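Local coordinates for copper-containing nitrite reductase (Hyphomicrobium denitrificans 1NES1, PDB 6TFO), which probably reduces nitrite to nitric oxide with electrons from cytochrome c, using copper centres for electron transfer and catalysis, at residues E175-L180 with T185-T190; V260-C263 with S267-N270; N332-V335 with R340-P343. One frame throughout, in Å; residues are numbered along the deposited sequence.

Contacts 1 and 2 belong to the cupredoxin domain whose type 1 copper is bound by Cys263, and contact 3 to a loop and short helix further along. Contact 2 is buried and small, its order set by copper ligation and one imidazole-carbonyl bond. Contact 1 is far larger, a strand pairing with buried aromatic side chains on both faces and a lysine at the exposed margin. Contact 3 lies partly at the surface and relies on a water between hydroxyls. Trp189 of contact 1 packs on Asn270 of contact 2, while Tyr188 and Leu180 bond to the backbone of 332-335. Contacts 2 and 3 do not touch, nearest atoms about 12 Å apart.

Contact 1 of 3, residues E175-L180 with T185-T190; sequences ELKGQL and TYTYWT
Tyr188 runs alongside Gly178, whose N lies at the ring edge, and ends against Leu180, forming the tight side of this pairing. Its CD1 sits 3.6 Å from Gly178 CA; a beta carbon there would strike the ring, so glycine suits the place. Tyr188 OH comes 3.3 Å from Leu180 CD1, the leucine crossing the tyrosine at about a right angle. Over one ring face, Tyr186 CD2 stands 4.2 Å above its centre, and Ile302 touches both tyrosines and Leu180. The buried hydroxyl of Tyr188 bonds to Gly333 O, so an alanine here would probably leave that carbonyl without its partner and open a gap beside Gly178 and Leu180. The backbone frame is the antiparallel beta hairpin of strands 166-181 and 184-191 in a cupredoxin domain, strongly twisted, with segment axes 132° apart. Leu176 and Tyr188 form a hydrogen-bonded pair: Leu176 N to Tyr188 O is 2.8 Å and nearly straight, the bond back more bent. Gly178 N reaches Tyr186 O at 2.9 Å, its return bond weak. On the other face Glu175 and Trp189 run side by side, Glu175 CG 3.5 Å from Trp189 CD1. With CG anti to the carbonyl carbon (chi1 -54°) and the chain extended beyond, the carboxylate comes over one indole face, the planes 25° apart; it bonds to the amides of Leu219 and Met220 and to His222, a copper ligand. Lys177 marks the loose, solvent side: its CG passes Thr187 OG1 at 3.7 Å, and its amine leads away to a weak, long ion pair with Glu313.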
loop_
_atom_site.group_PDB
_atom_site.type_symbol
_atom_site.label_atom_id
_atom_site.label_comp_id
_atom_site.label_asym_id
_atom_site.label_seq_id
_atom_site.Cartn_x
_atom_site.Cartn_y
_atom_site.Cartn_z
ATOM N N GLU C 175 8.533 40.249 -0.289
ATOM C CA GLU C 175 8.066 38.886 -0.656
ATOM C C GLU C 175 7.615 38.956 -2.114
ATOM O O GLU C 175 6.862 39.901 -2.466
ATOM C CB GLU C 175 6.941 38.431 0.265
ATOM C CG GLU C 175 7.293 38.498 1.741
ATOM C CD GLU C 175 6.143 38.239 2.696
ATOM O OE1 GLU C 175 6.368 38.179 3.919
ATOM O OE2 GLU C 175 5.025 38.132 2.217
ATOM N N LEU C 176 8.128 38.072 -2.965
ATOM C CA LEU C 176 7.820 38.147 -4.416
ATOM C C LEU C 176 8.177 36.827 -5.097
ATOM O O LEU C 176 9.074 36.123 -4.606
ATOM C CB LEU C 176 8.558 39.332 -5.048
ATOM C CG LEU C 176 9.975 39.054 -5.549
ATOM C CD1 LEU C 176 10.509 40.241 -6.333
ATOM C CD2 LEU C 176 10.922 38.739 -4.410
ATOM N N LYS C 177 7.454 36.513 -6.174
ATOM C CA LYS C 177 7.708 35.338 -7.035
ATOM C C LYS C 177 8.953 35.642 -7.850
ATOM O O LYS C 177 9.057 36.775 -8.374
ATOM C CB LYS C 177 6.533 35.040 -7.968
ATOM C CG LYS C 177 5.441 34.179 -7.356
ATOM C CD LYS C 177 4.154 34.200 -8.155
ATOM C CE LYS C 177 2.924 33.927 -7.314
ATOM N NZ LYS C 177 1.694 34.352 -8.021
ATOM N N GLY C 178 9.831 34.650 -7.948
ATOM C CA GLY C 178 11.105 34.749 -8.676
ATOM C C GLY C 178 11.280 33.579 -9.607
ATOM O O GLY C 178 10.624 32.555 -9.382
ATOM N N GLN C 179 12.092 33.752 -10.647
ATOM C CA GLN C 179 12.422 32.696 -11.628
ATOM C C GLN C 179 13.513 31.801 -11.018
ATOM O O GLN C 179 14.702 32.167 -11.084
ATOM C CB GLN C 179 12.819 33.368 -12.943
ATOM C CG GLN C 179 12.707 32.461 -14.153
ATOM C CD GLN C 179 11.264 32.220 -14.536
ATOM O OE1 GLN C 179 10.407 33.107 -14.426
ATOM N NE2 GLN C 179 10.971 31.009 -14.982
ATOM N N LEU C 180 13.104 30.690 -10.395
ATOM C CA LEU C 180 13.995 29.700 -9.732
ATOM C C LEU C 180 14.784 28.941 -10.808
ATOM O O LEU C 180 15.986 28.702 -10.616
ATOM C CB LEU C 180 13.144 28.758 -8.876
ATOM C CG LEU C 180 13.832 27.509 -8.315
ATOM C CD1 LEU C 180 15.072 27.876 -7.514
ATOM C CD2 LEU C 180 12.872 26.715 -7.437
ATOM N N THR C 185 9.063 28.580 -11.008
ATOM C CA THR C 185 8.978 29.784 -10.145
ATOM C C THR C 185 8.896 29.326 -8.690
ATOM O O THR C 185 8.807 28.113 -8.451
ATOM C CB THR C 185 7.826 30.686 -10.601
ATOM O OG1 THR C 185 6.596 30.023 -10.327
ATOM C CG2 THR C 185 7.907 31.029 -12.073
ATOM N N TYR C 186 8.983 30.277 -7.762
ATOM C CA TYR C 186 9.036 30.072 -6.294
ATOM C C TYR C 186 8.769 31.432 -5.665
ATOM O O TYR C 186 9.033 32.443 -6.305
ATOM C CB TYR C 186 10.376 29.453 -5.874
ATOM C CG TYR C 186 10.487 29.075 -4.418
ATOM C CD1 TYR C 186 9.966 27.886 -3.938
ATOM C CD2 TYR C 186 11.125 29.900 -3.508
ATOM C CE1 TYR C 186 10.050 27.540 -2.593
ATOM C CE2 TYR C 186 11.226 29.570 -2.158
ATOM C CZ TYR C 186 10.693 28.377 -1.691
ATOM O OH TYR C 186 10.808 28.051 -0.363
ATOM N N THR C 187 8.216 31.458 -4.466
ATOM C CA THR C 187 7.942 32.705 -3.722
ATOM C C THR C 187 9.153 32.938 -2.826
ATOM O O THR C 187 9.319 32.206 -1.827
ATOM C CB THR C 187 6.604 32.664 -2.975
ATOM O OG1 THR C 187 5.579 32.613 -3.969
ATOM C CG2 THR C 187 6.388 33.857 -2.073
ATOM N N TYR C 188 9.994 33.887 -3.238
ATOM C CA TYR C 188 11.179 34.342 -2.489
ATOM C C TYR C 188 10.746 35.396 -1.472
ATOM O O TYR C 188 9.786 36.181 -1.742
ATOM C CB TYR C 188 12.225 34.896 -3.450
ATOM C CG TYR C 188 12.877 33.866 -4.339
ATOM C CD1 TYR C 188 12.314 33.507 -5.547
ATOM C CD2 TYR C 188 14.070 33.256 -3.976
ATOM C CE1 TYR C 188 12.932 32.595 -6.388
ATOM C CE2 TYR C 188 14.697 32.341 -4.801
ATOM C CZ TYR C 188 14.124 32.006 -6.008
ATOM O OH TYR C 188 14.710 31.070 -6.804
ATOM N N TRP C 189 11.412 35.364 -0.319
ATOM C CA TRP C 189 11.510 36.480 0.651
ATOM C C TRP C 189 12.932 37.052 0.579
ATOM O O TRP C 189 13.889 36.264 0.645
ATOM C CB TRP C 189 11.150 36.014 2.068
ATOM C CG TRP C 189 9.820 35.344 2.183
ATOM C CD1 TRP C 189 8.804 35.387 1.280
ATOM C CD2 TRP C 189 9.338 34.578 3.301
ATOM N NE1 TRP C 189 7.739 34.669 1.744
ATOM C CE2 TRP C 189 8.035 34.152 2.977
ATOM C CE3 TRP C 189 9.877 34.190 4.527
ATOM C CZ2 TRP C 189 7.268 33.371 3.839
ATOM C CZ3 TRP C 189 9.115 33.425 5.385
ATOM C CH2 TRP C 189 7.826 33.023 5.043
ATOM N N THR C 190 13.067 38.372 0.445
ATOM C CA THR C 190 14.360 39.025 0.115
ATOM C C THR C 190 14.556 40.325 0.894
ATOM O O THR C 190 13.573 40.922 1.378
ATOM C CB THR C 190 14.443 39.353 -1.377
ATOM O OG1 THR C 190 13.503 40.393 -1.642
ATOM C CG2 THR C 190 14.173 38.145 -2.246
#

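Contact 2 of 3, residues V260-C263 with S267-N270; sequences VYHC and SVPN. With CU (copper (II) ion), chain K; CU (copper (II) ion), chain J.
His262 holds its CG between its own backbone N and carbonyl carbon (chi1 57°), and Val268 sets CG1 anti to its backbone N (chi1 178°); together these torsions bring imidazole and methyl to one carbonyl, that of Cys263. The ring reaches forward to the next residue, where His262 ND1 donates to Cys263 O at 2.8 Å along an almost straight line of 172°. The acceptor lies in the imidazole plane, but the donor stands well above the carbonyl plane, off any lone-pair direction. Val268 CG1 approaches from the helix side, 3.5 Å from Cys263 O and 4.1 Å from His262 ND1. The valine crosses the histidine at about a right angle, a branched apolar side chain suited to packing beside a polar link without competing for it.

The far nitrogen, His262 NE2, binds one copper at 2.0 Å. With copper on one nitrogen and a carbonyl on the other, the ring is fixed in rotation as well as position. A water near the ring plane completes this copper's coordination together with His227 and His419 of a neighbouring subunit. Leu421 of that subunit packs on Val268, placing the contact at a subunit interface. Cys263 sends its sulfur off in a different direction, SG lying 2.1 Å from the second copper, which His222, His271 and Met276 also bind. A thiolate beside two imidazoles and a thioether is the type 1 ligand set, whereas the other copper is held by imidazoles and water. The two copper ions lie 12.6 Å apart, joined through adjacent residues: this is the Cys-His bridge between the type 1 and type 2 centres of copper nitrite reductases, the accepted path for electrons to the catalytic copper.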
loop_
_atom_site.group_PDB
_atom_site.type_symbol
_atom_site.label_atom_id
_atom_site.label_comp_id
_atom_site.label_asym_id
_atom_site.label_seq_id
_atom_site.Cartn_x
_atom_site.Cartn_y
_atom_site.Cartn_z
ATOM N N VAL C 260 27.932 37.307 7.462
ATOM C CA VAL C 260 26.588 37.071 6.861
ATOM C C VAL C 260 25.597 37.800 7.770
ATOM O O VAL C 260 25.828 37.832 9.000
ATOM C CB VAL C 260 26.218 35.599 6.577
ATOM C CG1 VAL C 260 27.340 34.605 6.844
ATOM C CG2 VAL C 260 24.911 35.184 7.241
ATOM N N TYR C 261 24.652 38.505 7.157
ATOM C CA TYR C 261 23.409 38.972 7.817
ATOM C C TYR C 261 22.247 38.172 7.205
ATOM O O TYR C 261 22.380 37.664 6.044
ATOM C CB TYR C 261 23.248 40.487 7.691
ATOM C CG TYR C 261 22.903 41.011 6.317
ATOM C CD1 TYR C 261 23.892 41.327 5.401
ATOM C CD2 TYR C 261 21.580 41.219 5.938
ATOM C CE1 TYR C 261 23.580 41.821 4.144
ATOM C CE2 TYR C 261 21.256 41.717 4.683
ATOM C CZ TYR C 261 22.263 42.030 3.785
ATOM O OH TYR C 261 21.976 42.524 2.537
ATOM N N HIS C 262 21.178 37.995 7.983
ATOM C CA HIS C 262 19.971 37.205 7.603
ATOM C C HIS C 262 18.773 37.720 8.398
ATOM O O HIS C 262 18.977 38.300 9.484
ATOM C CB HIS C 262 20.190 35.692 7.791
ATOM C CG HIS C 262 20.574 35.256 9.169
ATOM N ND1 HIS C 262 19.662 35.190 10.216
ATOM C CD2 HIS C 262 21.761 34.832 9.673
ATOM C CE1 HIS C 262 20.269 34.774 11.313
ATOM N NE2 HIS C 262 21.576 34.551 11.005
ATOM N N CYS C 263 17.573 37.484 7.885
ATOM C CA CYS C 263 16.315 37.650 8.657
ATOM C C CYS C 263 16.365 36.748 9.903
ATOM O O CYS C 263 16.977 35.671 9.840
ATOM C CB CYS C 263 15.112 37.334 7.780
ATOM S SG CYS C 263 13.533 37.662 8.598
ATOM N N SER C 267 9.783 31.205 11.335
ATOM C CA SER C 267 10.894 30.265 11.369
ATOM C C SER C 267 12.079 30.896 10.645
ATOM O O SER C 267 11.957 31.241 9.436
ATOM C CB SER C 267 10.509 28.947 10.722
ATOM O OG SER C 267 11.603 28.048 10.606
ATOM N N VAL C 268 13.188 31.034 11.354
ATOM C CA VAL C 268 14.410 31.667 10.789
ATOM C C VAL C 268 14.875 30.815 9.612
ATOM O O VAL C 268 15.101 31.346 8.524
ATOM C CB VAL C 268 15.474 31.878 11.883
ATOM C CG1 VAL C 268 16.749 32.478 11.322
ATOM C CG2 VAL C 268 14.934 32.736 13.012
ATOM N N PRO C 269 14.959 29.471 9.754
ATOM C CA PRO C 269 15.338 28.610 8.630
ATOM C C PRO C 269 14.475 28.868 7.382
ATOM O O PRO C 269 15.000 28.815 6.293
ATOM C CB PRO C 269 15.092 27.189 9.143
ATOM C CG PRO C 269 15.144 27.309 10.657
ATOM C CD PRO C 269 14.664 28.707 10.979
ATOM N N ASN C 270 13.177 29.148 7.579
ATOM C CA ASN C 270 12.194 29.409 6.494
ATOM C C ASN C 270 12.558 30.729 5.813
ATOM O O ASN C 270 12.699 30.748 4.575
ATOM C CB ASN C 270 10.756 29.419 7.028
ATOM C CG ASN C 270 9.691 29.516 5.950
ATOM O OD1 ASN C 270 9.986 29.451 4.753
ATOM N ND2 ASN C 270 8.445 29.665 6.374
HETATM CU CU CU K . 22.957 34.052 12.328
HETATM CU CU CU J . 12.079 37.480 7.039
HETATM O O HOH W 1 22.105 33.804 14.205
#

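Contact 3 of 3, residues N332-V335 with R340-P343; sequences NGSV and RTHP
Ser334 and Thr341 meet through a single water that stands between their hydroxyls. Ser334 OG lies 2.6 Å from this water and Thr341 OG1 2.7 Å from it, while the two hydroxyls themselves remain 4.3 Å apart, too far for a direct bond. The water also donates to Val335 O at 3.0 Å, so three protein oxygens, two on the loop and one on the helix, grip it. Small hydroxyl side chains suit such a place, because each can donate or accept a hydrogen bond and neither crowds the water. Both have a further partner: Ser334 OG bonds to Thr149, and Thr341 OG1 to the backbone carbonyl of Gly336.

The water links the two ends of a loop-helix connection. The segment 332-335 is the loop that leaves strand 328-331, the chain next makes the short helix 337-341, and residues 340-343 pass from the helix's last turn into the connection toward strand 344-345, all within a cupredoxin domain of the subunit. The backbones stay well separated, Val335 CA and Arg340 CA being 8.6 Å apart; with two such short side chains as Ser334 and Thr341 facing each other, a water fits between them.

Electrostatic contact is slighter. Arg340 NH1 comes to 3.7 Å from Val335 O, approaching obliquely, a distance at which the positive charge may favour the carbonyl without a bond forming. The arginine chain extends from CB and then bends at chi3 (-30°), bringing the guanidinium round toward the loop. Its firmer partner is Glu140, which forms a salt bridge with NE; a long, charged chain suits this exposed position.

Apolar packing falls to Val335, whose branched side chain touches Tyr328, Leu330 and Phe308.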
loop_
_atom_site.group_PDB
_atom_site.type_symbol
_atom_site.label_atom_id
_atom_site.label_comp_id
_atom_site.label_asym_id
_atom_site.label_seq_id
_atom_site.Cartn_x
_atom_site.Cartn_y
_atom_site.Cartn_z
ATOM N N ASN C 332 23.384 32.696 -5.587
ATOM C CA ASN C 332 22.700 33.986 -5.859
ATOM C C ASN C 332 21.308 33.678 -6.419
ATOM O O ASN C 332 20.919 34.280 -7.444
ATOM C CB ASN C 332 23.525 34.884 -6.794
ATOM C CG ASN C 332 24.847 35.347 -6.208
ATOM O OD1 ASN C 332 25.375 34.752 -5.272
ATOM N ND2 ASN C 332 25.403 36.411 -6.753
ATOM N N GLY C 333 20.606 32.736 -5.793
ATOM C CA GLY C 333 19.129 32.720 -5.786
ATOM C C GLY C 333 18.456 31.848 -6.834
ATOM O O GLY C 333 17.272 31.564 -6.642
ATOM N N SER C 334 19.126 31.449 -7.912
ATOM C CA SER C 334 18.440 30.810 -9.060
ATOM C C SER C 334 19.355 29.802 -9.758
ATOM O O SER C 334 20.584 29.915 -9.654
ATOM C CB SER C 334 17.917 31.843 -10.039
ATOM O OG SER C 334 18.916 32.208 -10.982
ATOM N N VAL C 335 18.744 28.830 -10.433
ATOM C CA VAL C 335 19.455 27.936 -11.383
ATOM C C VAL C 335 19.842 28.816 -12.571
ATOM O O VAL C 335 18.980 29.588 -13.033
ATOM C CB VAL C 335 18.602 26.725 -11.801
ATOM C CG1 VAL C 335 19.380 25.781 -12.703
ATOM C CG2 VAL C 335 18.053 25.977 -10.591
ATOM N N ARG C 340 24.059 31.579 -16.789
ATOM C CA ARG C 340 23.252 32.147 -17.899
ATOM C C ARG C 340 22.937 33.620 -17.611
ATOM O O ARG C 340 23.275 34.460 -18.451
ATOM C CB ARG C 340 21.968 31.338 -18.115
ATOM C CG ARG C 340 22.153 29.911 -18.629
ATOM C CD ARG C 340 20.836 29.190 -18.970
ATOM N NE ARG C 340 19.670 29.610 -18.177
ATOM C CZ ARG C 340 19.057 28.919 -17.213
ATOM N NH1 ARG C 340 18.031 29.466 -16.584
ATOM N NH2 ARG C 340 19.460 27.708 -16.871
ATOM N N THR C 341 22.307 33.941 -16.483
ATOM C CA THR C 341 21.700 35.281 -16.270
ATOM C C THR C 341 22.754 36.304 -15.817
ATOM O O THR C 341 22.692 37.434 -16.317
ATOM C CB THR C 341 20.476 35.202 -15.349
ATOM O OG1 THR C 341 20.797 34.354 -14.255
ATOM C CG2 THR C 341 19.250 34.659 -16.053
ATOM N N HIS C 342 23.668 35.963 -14.905
ATOM C CA HIS C 342 24.642 36.930 -14.329
ATOM C C HIS C 342 25.982 36.254 -14.056
ATOM O O HIS C 342 26.409 36.156 -12.904
ATOM C CB HIS C 342 24.084 37.533 -13.030
ATOM C CG HIS C 342 22.795 38.271 -13.171
ATOM N ND1 HIS C 342 22.749 39.615 -13.428
ATOM C CD2 HIS C 342 21.512 37.873 -13.039
ATOM C CE1 HIS C 342 21.496 40.012 -13.472
ATOM N NE2 HIS C 342 20.721 38.963 -13.223
ATOM N N PRO C 343 26.710 35.765 -15.079
ATOM C CA PRO C 343 28.012 35.144 -14.842
ATOM C C PRO C 343 29.060 36.190 -14.428
ATOM O O PRO C 343 28.776 37.392 -14.523
ATOM C CB PRO C 343 28.354 34.438 -16.166
ATOM C CG PRO C 343 27.542 35.180 -17.199
ATOM C CD PRO C 343 26.324 35.750 -16.489
HETATM O O HOH W 2 18.918 32.584 -13.592
#